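Local coordinates for BfpC (Escherichia coli, PDB 3VHJ), which takes part in type IV pilus biogenesis as an essential membrane protein, represented here by its N-terminal, cytoplasmic domain, at residues A[8-13]-A[91-96]; A[69-74]-A[159-164]; A[84-89]-A[134-139]. The protein carries 1 engineered substitution. All coordinates share one frame; numbering follows the deposited sequence.

Contact 1: A[8-13]-A[91-96]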
loop_
_atom_site.group_PDB
_atom_site.type_symbol
_atom_site.label_atom_id
_atom_site.label_comp_id
_atom_site.label_asym_id
_atom_site.label_seq_id
_atom_site.Cartn_x
_atom_site.Cartn_y
_atom_site.Cartn_z
ATOM N N VAL A 8 -3.585 -9.757 3.566
ATOM C CA VAL A 8 -2.826 -10.528 2.587
ATOM C C VAL A 8 -3.553 -10.639 1.255
ATOM O O VAL A 8 -4.631 -11.221 1.168
ATOM C CB VAL A 8 -2.509 -11.948 3.116
ATOM C CG1 VAL A 8 -1.695 -12.725 2.092
ATOM C CG2 VAL A 8 -1.735 -11.849 4.419
ATOM N N ALA A 9 -2.948 -10.089 0.210
ATOM C CA ALA A 9 -3.562 -10.139 -1.105
ATOM C C ALA A 9 -2.864 -11.150 -1.997
ATOM O O ALA A 9 -1.678 -11.428 -1.829
ATOM C CB ALA A 9 -3.517 -8.755 -1.752
ATOM N N VAL A 10 -3.616 -11.712 -2.936
ATOM C CA VAL A 10 -3.059 -12.661 -3.888
ATOM C C VAL A 10 -3.160 -12.027 -5.268
ATOM O O VAL A 10 -4.221 -11.553 -5.670
ATOM C CB VAL A 10 -3.840 -13.999 -3.928
ATOM C CG1 VAL A 10 -3.286 -14.887 -5.042
ATOM C CG2 VAL A 10 -3.734 -14.713 -2.598
ATOM N N ILE A 11 -2.040 -11.992 -5.976
ATOM C CA ILE A 11 -2.007 -11.448 -7.323
ATOM C C ILE A 11 -1.239 -12.480 -8.124
ATOM O O ILE A 11 -0.019 -12.573 -8.022
ATOM C CB ILE A 11 -1.280 -10.091 -7.376
ATOM C CG1 ILE A 11 -1.996 -9.087 -6.470
ATOM C CG2 ILE A 11 -1.255 -9.568 -8.809
ATOM C CD1 ILE A 11 -1.230 -7.798 -6.256
ATOM N N GLY A 12 -1.963 -13.273 -8.903
ATOM C CA GLY A 12 -1.317 -14.307 -9.685
ATOM C C GLY A 12 -0.824 -15.401 -8.755
ATOM O O GLY A 12 -1.593 -15.939 -7.959
ATOM N N SER A 13 0.460 -15.725 -8.843
ATOM C CA SER A 13 1.031 -16.763 -7.992
ATOM C C SER A 13 1.772 -16.157 -6.809
ATOM O O SER A 13 2.506 -16.855 -6.111
ATOM C CB SER A 13 2.004 -17.634 -8.795
ATOM O OG SER A 13 3.158 -16.897 -9.175
ATOM N N ALA A 91 -8.168 -7.945 -6.026
ATOM C CA ALA A 91 -7.058 -8.894 -5.926
ATOM C C ALA A 91 -7.658 -10.225 -6.373
ATOM O O ALA A 91 -8.852 -10.293 -6.666
ATOM C CB ALA A 91 -6.553 -8.992 -4.491
ATOM N N ASP A 92 -6.854 -11.281 -6.419
ATOM C CA ASP A 92 -7.364 -12.575 -6.861
ATOM C C ASP A 92 -8.078 -13.372 -5.782
ATOM O O ASP A 92 -8.719 -14.381 -6.078
ATOM C CB ASP A 92 -6.232 -13.437 -7.425
ATOM C CG ASP A 92 -5.625 -12.857 -8.680
ATOM O OD1 ASP A 92 -6.245 -11.957 -9.279
ATOM O OD2 ASP A 92 -4.533 -13.311 -9.074
ATOM N N ASN A 93 -7.985 -12.918 -4.537
ATOM C CA ASN A 93 -8.592 -13.643 -3.431
ATOM C C ASN A 93 -9.770 -12.972 -2.720
ATOM O O ASN A 93 -9.791 -12.881 -1.494
ATOM C CB ASN A 93 -7.503 -13.996 -2.413
ATOM C CG ASN A 93 -6.795 -12.769 -1.868
ATOM O OD1 ASN A 93 -6.635 -11.768 -2.570
ATOM N ND2 ASN A 93 -6.350 -12.846 -0.614
ATOM N N GLU A 94 -10.754 -12.512 -3.487
ATOM C CA GLU A 94 -11.947 -11.895 -2.911
ATOM C C GLU A 94 -11.625 -10.649 -2.095
ATOM O O GLU A 94 -12.331 -10.327 -1.134
ATOM C CB GLU A 94 -12.663 -12.888 -1.989
ATOM C CG GLU A 94 -12.658 -14.341 -2.448
ATOM C CD GLU A 94 -13.580 -14.586 -3.613
ATOM O OE1 GLU A 94 -13.846 -15.768 -3.921
ATOM O OE2 GLU A 94 -14.035 -13.598 -4.224
ATOM N N LEU A 95 -10.558 -9.951 -2.457
ATOM C CA LEU A 95 -10.183 -8.758 -1.717
ATOM C C LEU A 95 -10.073 -7.573 -2.670
ATOM O O LEU A 95 -9.668 -7.732 -3.819
ATOM C CB LEU A 95 -8.843 -9.003 -1.017
ATOM C CG LEU A 95 -8.320 -8.014 0.022
ATOM C CD1 LEU A 95 -9.217 -8.030 1.260
ATOM C CD2 LEU A 95 -6.892 -8.412 0.398
ATOM N N TRP A 96 -10.443 -6.392 -2.187
ATOM C CA TRP A 96 -10.352 -5.181 -2.985
ATOM C C TRP A 96 -9.272 -4.290 -2.408
ATOM O O TRP A 96 -9.187 -4.114 -1.194
ATOM C CB TRP A 96 -11.689 -4.445 -3.011
ATOM C CG TRP A 96 -12.660 -5.129 -3.906
ATOM C CD1 TRP A 96 -13.469 -6.188 -3.591
ATOM C CD2 TRP A 96 -12.856 -4.871 -5.296
ATOM N NE1 TRP A 96 -14.152 -6.606 -4.708
ATOM C CE2 TRP A 96 -13.795 -5.814 -5.769
ATOM C CE3 TRP A 96 -12.327 -3.932 -6.194
ATOM C CZ2 TRP A 96 -14.216 -5.847 -7.101
ATOM C CZ3 TRP A 96 -12.747 -3.963 -7.517
ATOM C CH2 TRP A 96 -13.684 -4.917 -7.956
#
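Two side chains and one backbone N-H of the turn 91-96 take up the outer edge of strand 8-11, whose other edge is paired through Ala9 with Tyr16 of strand 14-17. Four hydrogen bonds carry the contact, and two belong to the carboxamide of Asn93. Its ND2 donates to Val8 O at 3.0 Å, within the plane of the amide and onto a lone pair of the carbonyl. Val10 N in turn donates to Asn93 OD1 at 3.0 Å, but from 64° above the carbonyl plane. One carboxamide thus occupies both the acceptor and the donor that flank Ala9 on the strand edge, although the bond to OD1 is not made on a lone pair; the crowded first torsion, 59°, with CG between the backbone N and the carbonyl carbon, aims the amide there. The next link is backbone to backbone: Asp92 N reaches Val10 O at 2.8 Å, nearly along the C=O axis. Beyond it, Gly12 N makes a short, almost straight bond to Asp92 OD2 (2.6 Å, 168°), approaching from above the carboxylate plane.

Van der Waals contacts fill in around these bonds. Val10 CG2 lies against the Asn93 amide, 3.7 Å from CG, while its CG1 faces the CB of Asp92. On the buried side the contact is apolar: Ala9 CB meets Leu95 CD2 at 4.0 Å and also touches the methyl of Ala91. The turn itself is closed by Ala91 N bonding to Leu95 O at 2.7 Å. The arrangement is that of a β-hairpin, formed by strands 85-90 and 96-101, whose connecting turn docks on the edge strand of a separate mixed sheet.

Contact 2: A[69-74]-A[159-164]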
loop_
_atom_site.group_PDB
_atom_site.type_symbol
_atom_site.label_atom_id
_atom_site.label_comp_id
_atom_site.label_asym_id
_atom_site.label_seq_id
_atom_site.Cartn_x
_atom_site.Cartn_y
_atom_site.Cartn_z
ATOM N N ARG A 69 6.128 -11.949 9.443
ATOM C CA ARG A 69 7.484 -11.721 8.970
ATOM C C ARG A 69 7.670 -12.469 7.649
ATOM O O ARG A 69 7.129 -13.559 7.464
ATOM C CB ARG A 69 8.493 -12.242 10.005
ATOM C CG ARG A 69 9.941 -11.998 9.630
ATOM C CD ARG A 69 10.917 -12.720 10.561
ATOM N NE ARG A 69 12.294 -12.613 10.069
ATOM C CZ ARG A 69 13.028 -11.500 10.100
ATOM N NH1 ARG A 69 12.532 -10.382 10.607
ATOM N NH2 ARG A 69 14.259 -11.504 9.610
ATOM N N GLY A 70 8.418 -11.876 6.724
ATOM C CA GLY A 70 8.672 -12.529 5.453
ATOM C C GLY A 70 7.740 -12.201 4.300
ATOM O O GLY A 70 8.043 -12.531 3.156
ATOM N N GLN A 71 6.605 -11.567 4.574
ATOM C CA GLN A 71 5.686 -11.233 3.488
ATOM C C GLN A 71 6.184 -10.006 2.749
ATOM O O GLN A 71 6.640 -9.042 3.365
ATOM C CB GLN A 71 4.278 -10.943 4.019
ATOM C CG GLN A 71 3.610 -12.117 4.693
ATOM C CD GLN A 71 2.346 -11.712 5.419
ATOM O OE1 GLN A 71 2.169 -10.546 5.770
ATOM N NE2 GLN A 71 1.469 -12.676 5.670
ATOM N N VAL A 72 6.112 -10.052 1.424
ATOM C CA VAL A 72 6.520 -8.919 0.604
ATOM C C VAL A 72 5.366 -7.927 0.609
ATOM O O VAL A 72 4.222 -8.309 0.357
ATOM C CB VAL A 72 6.776 -9.338 -0.860
ATOM C CG1 VAL A 72 7.175 -8.119 -1.689
ATOM C CG2 VAL A 72 7.855 -10.416 -0.914
ATOM N N THR A 73 5.652 -6.662 0.904
ATOM C CA THR A 73 4.601 -5.655 0.910
ATOM C C THR A 73 4.334 -5.265 -0.542
ATOM O O THR A 73 5.265 -5.022 -1.324
ATOM C CB THR A 73 5.001 -4.410 1.727
ATOM O OG1 THR A 73 6.036 -3.693 1.046
ATOM C CG2 THR A 73 5.503 -4.829 3.112
ATOM N N LEU A 74 3.058 -5.228 -0.900
ATOM C CA LEU A 74 2.659 -4.901 -2.258
ATOM C C LEU A 74 3.192 -3.559 -2.740
ATOM O O LEU A 74 3.810 -3.477 -3.799
ATOM C CB LEU A 74 1.131 -4.907 -2.377
ATOM C CG LEU A 74 0.610 -4.478 -3.752
ATOM C CD1 LEU A 74 1.107 -5.460 -4.806
ATOM C CD2 LEU A 74 -0.907 -4.414 -3.740
ATOM N N LYS A 159 10.095 -5.477 -0.733
ATOM C CA LYS A 159 10.790 -5.615 0.537
ATOM C C LYS A 159 9.872 -6.408 1.459
ATOM O O LYS A 159 8.661 -6.180 1.492
ATOM C CB LYS A 159 11.077 -4.239 1.143
ATOM C CG LYS A 159 11.906 -3.307 0.259
ATOM C CD LYS A 159 13.333 -3.809 0.082
ATOM C CE LYS A 159 14.091 -3.837 1.408
ATOM N NZ LYS A 159 14.206 -2.482 2.022
ATOM N N LYS A 160 10.448 -7.342 2.203
ATOM C CA LYS A 160 9.672 -8.177 3.104
ATOM C C LYS A 160 9.525 -7.593 4.502
ATOM O O LYS A 160 10.370 -6.823 4.967
ATOM C CB LYS A 160 10.315 -9.559 3.216
ATOM C CG LYS A 160 10.371 -10.351 1.920
ATOM C CD LYS A 160 11.081 -11.681 2.151
ATOM C CE LYS A 160 11.042 -12.563 0.915
ATOM N NZ LYS A 160 11.712 -11.907 -0.237
ATOM N N LEU A 161 8.442 -7.966 5.175
ATOM C CA LEU A 161 8.214 -7.508 6.535
ATOM C C LEU A 161 9.266 -8.164 7.426
ATOM O O LEU A 161 9.557 -9.352 7.280
ATOM C CB LEU A 161 6.817 -7.915 7.015
ATOM C CG LEU A 161 5.635 -7.178 6.378
ATOM C CD1 LEU A 161 4.316 -7.689 6.964
ATOM C CD2 LEU A 161 5.778 -5.692 6.641
ATOM N N LYS A 162 9.850 -7.379 8.323
ATOM C CA LYS A 162 10.851 -7.883 9.256
ATOM C C LYS A 162 10.196 -7.808 10.626
ATOM O O LYS A 162 9.215 -7.090 10.804
ATOM C CB LYS A 162 12.114 -7.014 9.208
ATOM C CG LYS A 162 12.777 -6.991 7.830
ATOM C CD LYS A 162 13.915 -5.983 7.735
ATOM C CE LYS A 162 15.181 -6.464 8.436
ATOM N NZ LYS A 162 15.013 -6.599 9.907
ATOM N N GLU A 163 10.728 -8.539 11.597
ATOM C CA GLU A 163 10.129 -8.527 12.921
ATOM C C GLU A 163 11.077 -8.042 14.012
ATOM O O GLU A 163 12.286 -8.255 13.933
ATOM C CB GLU A 163 9.604 -9.927 13.244
ATOM C CG GLU A 163 8.836 -10.041 14.547
ATOM C CD GLU A 163 7.860 -11.204 14.527
ATOM O OE1 GLU A 163 8.196 -12.255 13.942
ATOM O OE2 GLU A 163 6.760 -11.071 15.102
ATOM N N LYS A 164 10.503 -7.382 15.017
ATOM C CA LYS A 164 11.229 -6.837 16.166
ATOM C C LYS A 164 11.782 -5.448 15.889
ATOM O O LYS A 164 11.272 -4.488 16.505
ATOM C CB LYS A 164 12.369 -7.773 16.578
ATOM C CG LYS A 164 11.908 -9.165 16.979
ATOM C CD LYS A 164 13.080 -10.125 17.178
ATOM C CE LYS A 164 13.991 -9.698 18.321
ATOM N NZ LYS A 164 14.717 -8.434 18.027
HETATM O O HOH W 1 5.385 -12.754 12.086
HETATM O O HOH W 2 8.218 -3.361 2.185
#
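Lys159 O is gripped three times: by Thr73 N, which donates to it at 3.1 Å along a nearly straight line (170°), by a bridging water, and by a weaker CA-H...O contact from Val72. The water donates to Lys159 O and lies only 2.5 Å from Thr73 OG1, so a second link joins the same two residues. Gln71 O is held by Leu161 N at 2.8 Å, with Lys160 CA also pointing its hydrogen at it. Leu161 O receives Gly70 N at 2.8 Å, on a lone pair and essentially straight (178°); the positive phi of Gly70, 93°, bends the chain just after the bonded N-H.

These bonds pair the segments in roughly antiparallel fashion, with Val72 and Lys160 as a single, non-hydrogen-bonded bridge. Strand 72-73 is outermost in a mixed sheet that includes 14-17, and strand 162-163 is outermost in the antiparallel sheet beside 46-52, so the bridge joins two sheets near the C-terminal end of the domain.

On the buried side, Thr73 CG2 packs at 3.6 Å on Leu161 CD2, and Leu20 adjoins both residues. On the outer side, Val72 CG2 crosses obliquely over Lys160 CG at 3.8 Å, while the Lys160 chain runs past Gly70 O. Arg69 extends from CG to NE along the other segment, which carries NH1 to 2.8 Å from Glu163 N at the guanidinium edge; both are donors, and this is no hydrogen bond. Although the guanidinium lies nearly parallel to the Glu163 carboxylate, their charged atoms do not touch, and Glu163 OE2 forms a salt bridge with Lys63. Lys162 NZ, a like charge near Arg69 NH1, hydrogen-bonds Tyr47 OH.

Contact 3: A[84-89]-A[134-139]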
loop_
_atom_site.group_PDB
_atom_site.type_symbol
_atom_site.label_atom_id
_atom_site.label_comp_id
_atom_site.label_asym_id
_atom_site.label_seq_id
_atom_site.Cartn_x
_atom_site.Cartn_y
_atom_site.Cartn_z
ATOM N N SER A 84 3.065 9.802 -10.235
ATOM C CA SER A 84 2.172 9.415 -9.148
ATOM C C SER A 84 0.998 8.609 -9.700
ATOM O O SER A 84 0.699 8.674 -10.891
ATOM C CB SER A 84 1.651 10.666 -8.435
ATOM O OG SER A 84 0.989 11.524 -9.355
ATOM N N PHE A 85 0.327 7.857 -8.833
ATOM C CA PHE A 85 -0.798 7.045 -9.277
ATOM C C PHE A 85 -1.640 6.561 -8.110
ATOM O O PHE A 85 -1.172 6.486 -6.975
ATOM C CB PHE A 85 -0.285 5.828 -10.050
ATOM C CG PHE A 85 0.530 4.876 -9.205
ATOM C CD1 PHE A 85 -0.082 3.847 -8.501
ATOM C CD2 PHE A 85 1.903 5.037 -9.087
ATOM C CE1 PHE A 85 0.660 2.990 -7.686
ATOM C CE2 PHE A 85 2.662 4.184 -8.273
ATOM C CZ PHE A 85 2.033 3.160 -7.571
ATOM N N CYS A 86 -2.889 6.229 -8.404
ATOM C CA CYS A 86 -3.792 5.697 -7.400
ATOM C C CYS A 86 -4.728 4.764 -8.150
ATOM O O CYS A 86 -4.777 4.783 -9.378
ATOM C CB CYS A 86 -4.590 6.814 -6.723
ATOM S SG CYS A 86 -6.099 7.294 -7.588
ATOM N N GLY A 87 -5.459 3.936 -7.421
ATOM C CA GLY A 87 -6.375 3.040 -8.095
ATOM C C GLY A 87 -7.137 2.110 -7.182
ATOM O O GLY A 87 -6.744 1.875 -6.037
ATOM N N LEU A 88 -8.249 1.609 -7.709
ATOM C CA LEU A 88 -9.117 0.660 -7.030
ATOM C C LEU A 88 -8.870 -0.623 -7.823
ATOM O O LEU A 88 -9.072 -0.652 -9.040
ATOM C CB LEU A 88 -10.576 1.097 -7.166
ATOM C CG LEU A 88 -11.672 0.126 -6.723
ATOM C CD1 LEU A 88 -11.566 -0.158 -5.236
ATOM C CD2 LEU A 88 -13.032 0.737 -7.058
ATOM N N PHE A 89 -8.424 -1.673 -7.143
ATOM C CA PHE A 89 -8.101 -2.929 -7.815
ATOM C C PHE A 89 -8.610 -4.163 -7.092
ATOM O O PHE A 89 -8.525 -4.257 -5.873
ATOM C CB PHE A 89 -6.583 -3.112 -7.913
ATOM C CG PHE A 89 -5.861 -2.027 -8.652
ATOM C CD1 PHE A 89 -5.717 -2.085 -10.032
ATOM C CD2 PHE A 89 -5.244 -0.992 -7.955
ATOM C CE1 PHE A 89 -4.958 -1.135 -10.708
ATOM C CE2 PHE A 89 -4.486 -0.038 -8.622
ATOM C CZ PHE A 89 -4.341 -0.110 -9.997
ATOM N N ASP A 134 -1.011 11.394 -11.447
ATOM C CA ASP A 134 -0.692 11.408 -12.866
ATOM C C ASP A 134 -1.570 10.357 -13.546
ATOM O O ASP A 134 -2.060 10.564 -14.657
ATOM C CB ASP A 134 0.791 11.096 -13.101
ATOM C CG ASP A 134 1.698 12.256 -12.735
ATOM O OD1 ASP A 134 1.340 13.409 -13.050
ATOM O OD2 ASP A 134 2.777 12.024 -12.145
ATOM N N ARG A 135 -1.774 9.233 -12.860
ATOM C CA ARG A 135 -2.602 8.148 -13.378
ATOM C C ARG A 135 -3.579 7.647 -12.318
ATOM O O ARG A 135 -3.244 7.580 -11.136
ATOM C CB ARG A 135 -1.737 6.969 -13.841
ATOM C CG ARG A 135 -0.853 7.236 -15.053
ATOM C CD ARG A 135 -1.657 7.744 -16.256
ATOM N NE ARG A 135 -2.709 6.829 -16.704
ATOM C CZ ARG A 135 -2.494 5.676 -17.332
ATOM N NH1 ARG A 135 -1.255 5.277 -17.596
ATOM N NH2 ARG A 135 -3.521 4.923 -17.711
ATOM N N THR A 136 -4.787 7.302 -12.755
ATOM C CA THR A 136 -5.821 6.776 -11.872
ATOM C C THR A 136 -6.426 5.542 -12.539
ATOM O O THR A 136 -6.761 5.569 -13.725
ATOM C CB THR A 136 -6.949 7.803 -11.623
ATOM O OG1 THR A 136 -6.422 8.948 -10.938
ATOM C CG2 THR A 136 -8.043 7.181 -10.775
ATOM N N TYR A 137 -6.566 4.469 -11.765
ATOM C CA TYR A 137 -7.112 3.213 -12.263
ATOM C C TYR A 137 -8.314 2.739 -11.456
ATOM O O TYR A 137 -8.383 2.942 -10.241
ATOM C CB TYR A 137 -6.044 2.120 -12.205
ATOM C CG TYR A 137 -4.747 2.493 -12.857
ATOM C CD1 TYR A 137 -4.616 2.482 -14.245
ATOM C CD2 TYR A 137 -3.645 2.876 -12.089
ATOM C CE1 TYR A 137 -3.420 2.841 -14.854
ATOM C CE2 TYR A 137 -2.442 3.238 -12.689
ATOM C CZ TYR A 137 -2.340 3.218 -14.072
ATOM O OH TYR A 137 -1.164 3.577 -14.682
ATOM N N SER A 138 -9.257 2.096 -12.138
ATOM C CA SER A 138 -10.444 1.548 -11.490
ATOM C C SER A 138 -11.162 0.665 -12.507
ATOM O O SER A 138 -10.956 0.805 -13.707
ATOM C CB SER A 138 -11.386 2.664 -11.019
ATOM O OG SER A 138 -12.033 3.296 -12.112
ATOM N N PRO A 139 -12.000 -0.268 -12.035
ATOM C CA PRO A 139 -12.734 -1.157 -12.941
ATOM C C PRO A 139 -13.645 -0.373 -13.894
ATOM O O PRO A 139 -14.052 0.750 -13.598
ATOM C CB PRO A 139 -13.522 -2.048 -11.981
ATOM C CG PRO A 139 -12.606 -2.128 -10.786
ATOM C CD PRO A 139 -12.184 -0.682 -10.633
#
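One face of the Arg135 guanidinium carries the hydroxyl of Tyr137, with OH 3.4 Å above the plane and offset toward the rim; the chain, bent at chi2 and chi3, also lets NH2 form a salt bridge with Glu146. The Tyr137 and Phe89 rings lie side by side and point the same way, their planes inclined at 38° and their centroids 5.9 Å apart. Phe89 CZ reaches Tyr137 CB at 3.6 Å, and its ring lies over Gly87, where no side chain intervenes.

Below this aromatic layer the strands run parallel, only 5° apart in direction. Arg135 N donates to Ser84 O. Cys86 turns both its N and its O to strand 135-137: its N donates to Arg135 O at 3.1 Å, and its O accepts from Tyr137 N at 3.0 Å on a lone pair. Leu88 N continues the pattern to Tyr137 O. At the start, Ser84 N donates to Asp134 OD2 at 2.9 Å, and Asp134 N returns a bond to Ser84 OG at 2.9 Å; Lys103 forms a salt bridge with the same carboxylate oxygen.

On the opposite face Cys86 SG touches Thr136 CG2 at 3.7 Å, and Phe123 of helix 116-127 packs on both. An antiparallel run of three strands, followed by a helix and a fourth strand, 135-137, parallel to the first, is consistent with the ribonuclease H-like core of actin-like domains.

Overall arrangement
The first segments of contacts 1, 2 and 3 follow in that order along the chain, but the second segments return as 91-96, 134-139 and 159-164, so contact 1 crosses both others while contact 3 is nested within the loop closed by contact 2. Contact 1 touches both of the others, its centre about 17 Å from each of theirs, which are about 24 Å apart on opposite sides of the domain. It shares the mixed sheet of strands 8-11, 14-17 and 72-73 with contact 2, where Val8 meets Gln71, and through Trp96 packs on Pro139 of contact 3. Contacts 1 and 2 tie the small mixed sheet to the two larger sheets, while contact 3 adds strand 135-137 to the edge of one.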